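NAD-dependent aldehyde dehydrogenase (Burkholderia multivorans, PDB 5UJU) probably catalyses the NAD-dependent oxidation of aldehydes to carboxylic acids, as a member of the aldehyde dehydrogenase family. Local coordinates at residues A195-R205 against N552-V563. Numbering follows the deposited sequence.
With EDO (1,2-ethanediol), chain I.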
ATOM      1  N   ALA A 195      12.174 -11.544 -29.180  1.00 45.86           N
ATOM      2  CA  ALA A 195      12.872 -10.359 -28.705  1.00 37.33           C
ATOM      3  C   ALA A 195      11.900  -9.195 -28.723  1.00 40.47           C
ATOM      4  O   ALA A 195      11.295  -8.897 -29.760  1.00 37.11           O
ATOM      5  CB  ALA A 195      14.104 -10.062 -29.564  1.00 43.69           C
ATOM      6  N   MET A 196      11.746  -8.545 -27.575  1.00 37.39           N
ATOM      7  CA  MET A 196      10.858  -7.402 -27.455  1.00 34.80           C
ATOM      8  C   MET A 196      11.561  -6.311 -26.669  1.00 38.21           C
ATOM      9  O   MET A 196      12.403  -6.583 -25.810  1.00 32.65           O
ATOM     10  CB  MET A 196       9.547  -7.768 -26.756  1.00 31.73           C
ATOM     11  CG  MET A 196       8.872  -8.998 -27.315  1.00 43.06           C
ATOM     12  SD  MET A 196       7.195  -9.141 -26.679  1.00 41.17           S
ATOM     13  CE  MET A 196       6.380  -7.902 -27.686  1.00 36.38           C
ATOM     14  N   GLN A 197      11.203  -5.071 -26.959  1.00 38.07           N
ATOM     15  CA  GLN A 197      11.608  -3.970 -26.106  1.00 34.58           C
ATOM     16  C   GLN A 197      10.444  -3.585 -25.209  1.00 37.46           C
ATOM     17  O   GLN A 197       9.334  -3.337 -25.695  1.00 35.81           O
ATOM     18  CB  GLN A 197      12.069  -2.756 -26.907  1.00 36.39           C
ATOM     19  CG  GLN A 197      12.853  -1.820 -26.023  1.00 44.14           C
ATOM     20  CD  GLN A 197      13.073  -0.474 -26.643  1.00 59.20           C
ATOM     21  OE1 GLN A 197      12.336  -0.062 -27.538  1.00 68.50           O
ATOM     22  NE2 GLN A 197      14.098   0.226 -26.178  1.00 58.88           N
ATOM     23  N   LYS A 198      10.698  -3.562 -23.908  1.00 30.31           N
ATOM     24  CA  LYS A 198       9.723  -3.121 -22.934  1.00 28.92           C
ATOM     25  C   LYS A 198      10.015  -1.670 -22.591  1.00 33.18           C
ATOM     26  O   LYS A 198      11.175  -1.260 -22.523  1.00 35.07           O
ATOM     27  CB  LYS A 198       9.771  -3.984 -21.663  1.00 31.87           C
ATOM     28  CG  LYS A 198       9.799  -5.494 -21.894  1.00 36.14           C
ATOM     29  CD  LYS A 198       8.525  -5.969 -22.587  1.00 34.02           C
ATOM     30  CE  LYS A 198       8.501  -7.490 -22.776  1.00 34.39           C
ATOM     31  NZ  LYS A 198       8.260  -8.225 -21.504  1.00 31.97           N
ATOM     32  N   ARG A 199       8.966  -0.898 -22.373  1.00 32.23           N
ATOM     33  CA  ARG A 199       9.093   0.481 -21.934  1.00 32.14           C
ATOM     34  C   ARG A 199       8.200   0.660 -20.718  1.00 29.68           C
ATOM     35  O   ARG A 199       7.082   0.152 -20.692  1.00 32.27           O
ATOM     36  CB  ARG A 199       8.710   1.445 -23.082  1.00 40.33           C
ATOM     37  CG  ARG A 199       8.518   2.915 -22.717  1.00 55.75           C
ATOM     38  CD  ARG A 199       8.157   3.710 -23.977  1.00 67.18           C
ATOM     39  NE  ARG A 199       7.629   5.049 -23.720  1.00 72.03           N
ATOM     40  CZ  ARG A 199       7.147   5.854 -24.666  1.00 74.57           C
ATOM     41  NH1 ARG A 199       7.133   5.461 -25.939  1.00 71.33           N
ATOM     42  NH2 ARG A 199       6.691   7.059 -24.347  1.00 74.43           N
ATOM     43  N   TYR A 200       8.701   1.342 -19.695  1.00 34.97           N
ATOM     44  CA  TYR A 200       7.960   1.512 -18.449  1.00 27.56           C
ATOM     45  C   TYR A 200       7.824   3.001 -18.165  1.00 33.39           C
ATOM     46  O   TYR A 200       8.827   3.708 -18.019  1.00 36.57           O
ATOM     47  CB  TYR A 200       8.652   0.786 -17.288  1.00 30.48           C
ATOM     48  CG  TYR A 200       8.909  -0.677 -17.583  1.00 30.34           C
ATOM     49  CD1 TYR A 200       7.919  -1.629 -17.384  1.00 26.78           C
ATOM     50  CD2 TYR A 200      10.137  -1.101 -18.085  1.00 30.83           C
ATOM     51  CE1 TYR A 200       8.140  -2.968 -17.669  1.00 30.48           C
ATOM     52  CE2 TYR A 200      10.373  -2.443 -18.374  1.00 25.83           C
ATOM     53  CZ  TYR A 200       9.368  -3.370 -18.157  1.00 29.60           C
ATOM     54  OH  TYR A 200       9.585  -4.697 -18.433  1.00 32.81           O
ATOM     55  N   THR A 201       6.587   3.459 -18.058  1.00 27.82           N
ATOM     56  CA  THR A 201       6.275   4.849 -17.776  1.00 31.11           C
ATOM     57  C   THR A 201       5.721   4.933 -16.362  1.00 27.52           C
ATOM     58  O   THR A 201       4.780   4.212 -16.025  1.00 27.25           O
ATOM     59  CB  THR A 201       5.260   5.386 -18.789  1.00 35.56           C
ATOM     60  OG1 THR A 201       5.770   5.205 -20.118  1.00 39.22           O
ATOM     61  CG2 THR A 201       4.967   6.862 -18.549  1.00 33.12           C
ATOM     62  N   ILE A 202       6.318   5.787 -15.534  1.00 29.20           N
ATOM     63  CA  ILE A 202       5.818   6.015 -14.179  1.00 31.74           C
ATOM     64  C   ILE A 202       4.663   7.004 -14.254  1.00 27.05           C
ATOM     65  O   ILE A 202       4.834   8.136 -14.714  1.00 32.67           O
ATOM     66  CB  ILE A 202       6.923   6.549 -13.259  1.00 36.12           C
ATOM     67  CG1 ILE A 202       8.153   5.649 -13.296  1.00 37.21           C
ATOM     68  CG2 ILE A 202       6.403   6.696 -11.835  1.00 37.80           C
ATOM     69  CD1 ILE A 202       7.904   4.310 -12.807  1.00 34.30           C
ATOM     70  N   VAL A 203       3.501   6.600 -13.768  1.00 26.78           N
ATOM     71  CA  VAL A 203       2.286   7.398 -13.840  1.00 30.51           C
ATOM     72  C   VAL A 203       1.820   7.735 -12.425  1.00 34.13           C
ATOM     73  O   VAL A 203       1.597   6.830 -11.613  1.00 32.57           O
ATOM     74  CB  VAL A 203       1.182   6.664 -14.619  1.00 35.25           C
ATOM     75  CG1 VAL A 203      -0.078   7.514 -14.694  1.00 38.39           C
ATOM     76  CG2 VAL A 203       1.676   6.329 -16.042  1.00 38.98           C
ATOM     77  N   PRO A 204       1.702   9.014 -12.069  1.00 29.17           N
ATOM     78  CA  PRO A 204       1.115   9.376 -10.777  1.00 30.48           C
ATOM     79  C   PRO A 204      -0.336   8.941 -10.708  1.00 30.88           C
ATOM     80  O   PRO A 204      -0.977   8.682 -11.726  1.00 28.91           O
ATOM     81  CB  PRO A 204       1.223  10.905 -10.749  1.00 31.93           C
ATOM     82  CG  PRO A 204       2.221  11.226 -11.809  1.00 39.39           C
ATOM     83  CD  PRO A 204       2.077  10.196 -12.853  1.00 32.39           C
ATOM     84  N   ARG A 205      -0.848   8.835  -9.473  1.00 24.35           N
ATOM     85  CA  ARG A 205      -2.263   8.520  -9.295  1.00 24.01           C
ATOM     86  C   ARG A 205      -3.162   9.660  -9.774  1.00 25.50           C
ATOM     87  O   ARG A 205      -4.204   9.422 -10.392  1.00 27.08           O
ATOM     88  CB  ARG A 205      -2.537   8.192  -7.826  1.00 24.14           C
ATOM     89  CG  ARG A 205      -1.944   6.861  -7.414  1.00 23.88           C
ATOM     90  CD  ARG A 205      -2.714   5.711  -8.036  1.00 31.40           C
ATOM     91  NE  ARG A 205      -2.400   4.464  -7.350  1.00 38.49           N
ATOM     92  CZ  ARG A 205      -3.159   3.375  -7.378  1.00 42.59           C
ATOM     93  NH1 ARG A 205      -4.293   3.370  -8.074  1.00 39.77           N
ATOM     94  NH2 ARG A 205      -2.781   2.298  -6.687  1.00 41.51           N
ATOM     95  N   ASN A 552       2.482   3.016  -3.342  1.00 21.30           N
ATOM     96  CA  ASN A 552       1.205   2.994  -4.039  1.00 21.88           C
ATOM     97  C   ASN A 552       0.829   4.350  -4.637  1.00 23.78           C
ATOM     98  O   ASN A 552      -0.249   4.468  -5.216  1.00 25.64           O
ATOM     99  CB  ASN A 552       0.089   2.545  -3.095  1.00 22.17           C
ATOM    100  CG  ASN A 552      -0.904   1.632  -3.767  1.00 32.70           C
ATOM    101  OD1 ASN A 552      -0.709   1.204  -4.908  1.00 38.06           O
ATOM    102  ND2 ASN A 552      -1.984   1.324  -3.064  1.00 47.04           N
ATOM    103  N   ARG A 553       1.650   5.389  -4.460  1.00 24.10           N
ATOM    104  CA  ARG A 553       1.264   6.722  -4.931  1.00 21.69           C
ATOM    105  C   ARG A 553       1.585   6.954  -6.401  1.00 25.96           C
ATOM    106  O   ARG A 553       1.198   7.996  -6.949  1.00 24.77           O
ATOM    107  CB  ARG A 553       1.940   7.804  -4.076  1.00 23.98           C
ATOM    108  CG  ARG A 553       1.662   7.646  -2.551  1.00 21.40           C
ATOM    109  CD  ARG A 553       2.249   8.816  -1.757  1.00 24.37           C
ATOM    110  NE  ARG A 553       2.097   8.613  -0.316  1.00 25.36           N
ATOM    111  CZ  ARG A 553       1.260   9.289   0.469  1.00 24.50           C
ATOM    112  NH1 ARG A 553       0.478  10.251  -0.021  1.00 25.91           N
ATOM    113  NH2 ARG A 553       1.204   8.993   1.767  1.00 25.49           N
ATOM    114  N   PHE A 554       2.276   6.020  -7.043  1.00 27.40           N
ATOM    115  CA  PHE A 554       2.500   6.032  -8.484  1.00 28.04           C
ATOM    116  C   PHE A 554       2.175   4.638  -8.987  1.00 28.91           C
ATOM    117  O   PHE A 554       2.110   3.678  -8.204  1.00 24.31           O
ATOM    118  CB  PHE A 554       3.960   6.391  -8.850  1.00 29.71           C
ATOM    119  CG  PHE A 554       4.950   5.369  -8.364  1.00 32.17           C
ATOM    120  CD1 PHE A 554       5.370   4.333  -9.193  1.00 30.75           C
ATOM    121  CD2 PHE A 554       5.410   5.403  -7.056  1.00 25.52           C
ATOM    122  CE1 PHE A 554       6.256   3.368  -8.735  1.00 36.23           C
ATOM    123  CE2 PHE A 554       6.289   4.432  -6.588  1.00 33.21           C
ATOM    124  CZ  PHE A 554       6.715   3.417  -7.425  1.00 38.22           C
ATOM    125  N   ARG A 555       1.953   4.532 -10.295  1.00 24.64           N
ATOM    126  CA  ARG A 555       1.794   3.248 -10.956  1.00 28.64           C
ATOM    127  C   ARG A 555       2.754   3.203 -12.139  1.00 25.92           C
ATOM    128  O   ARG A 555       3.396   4.202 -12.477  1.00 30.94           O
ATOM    129  CB  ARG A 555       0.339   3.009 -11.393  1.00 33.93           C
ATOM    130  CG  ARG A 555      -0.719   3.092 -10.274  1.00 32.98           C
ATOM    131  CD  ARG A 555      -0.787   1.820  -9.396  1.00 30.84           C
ATOM    132  NE  ARG A 555       0.381   1.704  -8.525  1.00 29.67           N
ATOM    133  CZ  ARG A 555       0.924   0.555  -8.142  1.00 33.43           C
ATOM    134  NH1 ARG A 555       0.403  -0.592  -8.549  1.00 31.47           N
ATOM    135  NH2 ARG A 555       2.005   0.556  -7.365  1.00 30.16           N
ATOM    136  N   VAL A 556       2.893   2.020 -12.736  1.00 24.37           N
ATOM    137  CA  VAL A 556       3.766   1.804 -13.893  1.00 27.07           C
ATOM    138  C   VAL A 556       2.909   1.290 -15.043  1.00 27.76           C
ATOM    139  O   VAL A 556       2.258   0.243 -14.917  1.00 26.34           O
ATOM    140  CB  VAL A 556       4.904   0.821 -13.577  1.00 32.37           C
ATOM    141  CG1 VAL A 556       5.865   0.706 -14.748  1.00 27.55           C
ATOM    142  CG2 VAL A 556       5.654   1.266 -12.327  1.00 33.46           C
ATOM    143  N   VAL A 557       2.904   2.025 -16.157  1.00 32.26           N
ATOM    144  CA  VAL A 557       2.207   1.626 -17.379  1.00 31.15           C
ATOM    145  C   VAL A 557       3.265   1.220 -18.399  1.00 29.30           C
ATOM    146  O   VAL A 557       4.112   2.031 -18.796  1.00 29.45           O
ATOM    147  CB  VAL A 557       1.312   2.751 -17.929  1.00 30.76           C
ATOM    148  CG1 VAL A 557       0.804   2.386 -19.337  1.00 32.42           C
ATOM    149  CG2 VAL A 557       0.125   3.008 -16.998  1.00 29.73           C
ATOM    150  N   GLN A 558       3.232  -0.033 -18.819  1.00 29.69           N
ATOM    151  CA  GLN A 558       4.265  -0.517 -19.716  1.00 30.11           C
ATOM    152  C   GLN A 558       3.753  -0.650 -21.138  1.00 28.66           C
ATOM    153  O   GLN A 558       2.547  -0.656 -21.403  1.00 26.15           O
ATOM    154  CB  GLN A 558       4.796  -1.862 -19.258  1.00 27.44           C
ATOM    155  CG  GLN A 558       3.827  -2.989 -19.476  1.00 25.74           C
ATOM    156  CD  GLN A 558       4.448  -4.323 -19.128  1.00 35.11           C
ATOM    157  OE1 GLN A 558       4.840  -4.562 -17.969  1.00 32.84           O
ATOM    158  NE2 GLN A 558       4.580  -5.189 -20.128  1.00 28.36           N
ATOM    159  N   SER A 559       4.704  -0.753 -22.055  1.00 26.94           N
ATOM    160  CA  SER A 559       4.424  -1.112 -23.435  1.00 31.42           C
ATOM    161  C   SER A 559       5.496  -2.087 -23.882  1.00 30.85           C
ATOM    162  O   SER A 559       6.602  -2.119 -23.326  1.00 32.14           O
ATOM    163  CB  SER A 559       4.393   0.113 -24.359  1.00 31.68           C
ATOM    164  OG  SER A 559       5.648   0.767 -24.353  1.00 37.36           O
ATOM    165  N   ARG A 560       5.147  -2.908 -24.866  1.00 27.56           N
ATOM    166  CA  ARG A 560       6.093  -3.840 -25.460  1.00 33.30           C
ATOM    167  C   ARG A 560       5.947  -3.826 -26.980  1.00 31.01           C
ATOM    168  O   ARG A 560       4.845  -3.649 -27.514  1.00 26.88           O
ATOM    169  CB  ARG A 560       5.879  -5.259 -24.923  1.00 29.41           C
ATOM    170  CG  ARG A 560       4.501  -5.808 -25.200  1.00 29.90           C
ATOM    171  CD  ARG A 560       4.329  -7.177 -24.522  1.00 33.68           C
ATOM    172  NE  ARG A 560       2.953  -7.641 -24.601  1.00 32.04           N
ATOM    173  CZ  ARG A 560       2.537  -8.830 -24.177  1.00 37.47           C
ATOM    174  NH1 ARG A 560       3.391  -9.690 -23.632  1.00 32.35           N
ATOM    175  NH2 ARG A 560       1.262  -9.158 -24.290  1.00 35.30           N
ATOM    176  N   VAL A 561       7.064  -4.034 -27.673  1.00 33.28           N
ATOM    177  CA  VAL A 561       7.065  -4.091 -29.136  1.00 37.94           C
ATOM    178  C   VAL A 561       8.195  -5.015 -29.567  1.00 38.03           C
ATOM    179  O   VAL A 561       9.247  -5.067 -28.922  1.00 34.65           O
ATOM    180  CB  VAL A 561       7.196  -2.678 -29.757  1.00 39.16           C
ATOM    181  CG1 VAL A 561       8.572  -2.049 -29.437  1.00 38.29           C
ATOM    182  CG2 VAL A 561       6.953  -2.714 -31.258  1.00 34.91           C
ATOM    183  N   HIS A 562       7.972  -5.772 -30.642  1.00 37.10           N
ATOM    184  CA  HIS A 562       9.035  -6.627 -31.155  1.00 38.27           C
ATOM    185  C   HIS A 562      10.204  -5.794 -31.666  1.00 41.42           C
ATOM    186  O   HIS A 562      10.024  -4.690 -32.191  1.00 41.20           O
ATOM    187  CB  HIS A 562       8.517  -7.527 -32.275  1.00 38.33           C
ATOM    188  CG  HIS A 562       7.680  -8.662 -31.788  1.00 41.80           C
ATOM    189  ND1 HIS A 562       8.223  -9.848 -31.341  1.00 42.25           N
ATOM    190  CD2 HIS A 562       6.337  -8.789 -31.665  1.00 42.94           C
ATOM    191  CE1 HIS A 562       7.249 -10.659 -30.968  1.00 44.81           C
ATOM    192  NE2 HIS A 562       6.096 -10.043 -31.159  1.00 42.57           N
ATOM    193  N   VAL A 563      11.413  -6.322 -31.490  1.00 37.39           N
ATOM    194  CA  VAL A 563      12.643  -5.716 -31.992  1.00 46.02           C
ATOM    195  C   VAL A 563      13.574  -6.832 -32.458  1.00 45.76           C
ATOM    196  O   VAL A 563      13.272  -8.021 -32.327  1.00 45.20           O
ATOM    197  CB  VAL A 563      13.343  -4.836 -30.935  1.00 46.84           C
ATOM    198  CG1 VAL A 563      12.525  -3.587 -30.636  1.00 42.50           C
ATOM    199  CG2 VAL A 563      13.600  -5.641 -29.671  1.00 43.76           C
TER
HETATM  200  C1  EDO I 603       5.759 -12.085 -23.605  1.00 39.38           C
HETATM  201  O1  EDO I 603       4.759 -12.150 -22.584  1.00 38.66           O
HETATM  202  C2  EDO I 603       6.742 -10.962 -23.296  1.00 34.00           C
HETATM  203  O2  EDO I 603       6.051  -9.780 -22.872  1.00 36.52           O
HETATM  204  O   HOH W   1      10.377 -11.179 -31.561  1.00 42.38           O
HETATM  205  O   HOH W   2       4.923   2.772 -21.509  1.00 37.85           O
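Strands 195-204 and 554-562 pair antiparallel from Met196–His562 to Pro204–Phe554, and the four hydrogen-bonded pairs between, Gln197–Val561, Arg199–Ser559, Thr201–Val557 and Val203–Arg555, each close two N-H...O=C bonds. Beta-branched residues suit such extended backbone: Val203 CG2 meets Val557 CG2 at 3.8 Å, while on the other face Ile202 sends CG2 to Phe554 CD1 and CD1 to Val556 CG2. Helices 97-132 and 158-175 pack against that face, where Ile202 touches Trp119 and Leu175. Further along it, Gln558 CB lies 3.6 Å from Tyr200 CD1, the amide plane almost perpendicular to the ring; their polar ends reach the second subunit, the amide toward Phe531 and Tyr200 OH to Ser529 O. At one end Met196, bent at chi3 (77°), brings CE over a face of the His562 imidazole, a CH-pi contact 4.1 Å from the centroid. At the other end Arg205 grips Asn552 side-on, both acceptors in the guanidinium plane: NE meets the backbone O at 3.0 Å, nearly along its C=O axis, whereas NH2 reaches OD1 at 2.9 Å from above that carbonyl's plane, less straight at 144°. Arg555 CD lies over one guanidinium face. Ser559 to Val561 continue the sheet into the second subunit. Thus apolar packing and paired backbone bonds hold this arm of the oligomerisation region together, while Lys198 and Arg555 turn their charges to Asp530 and Asp546 of the second subunit.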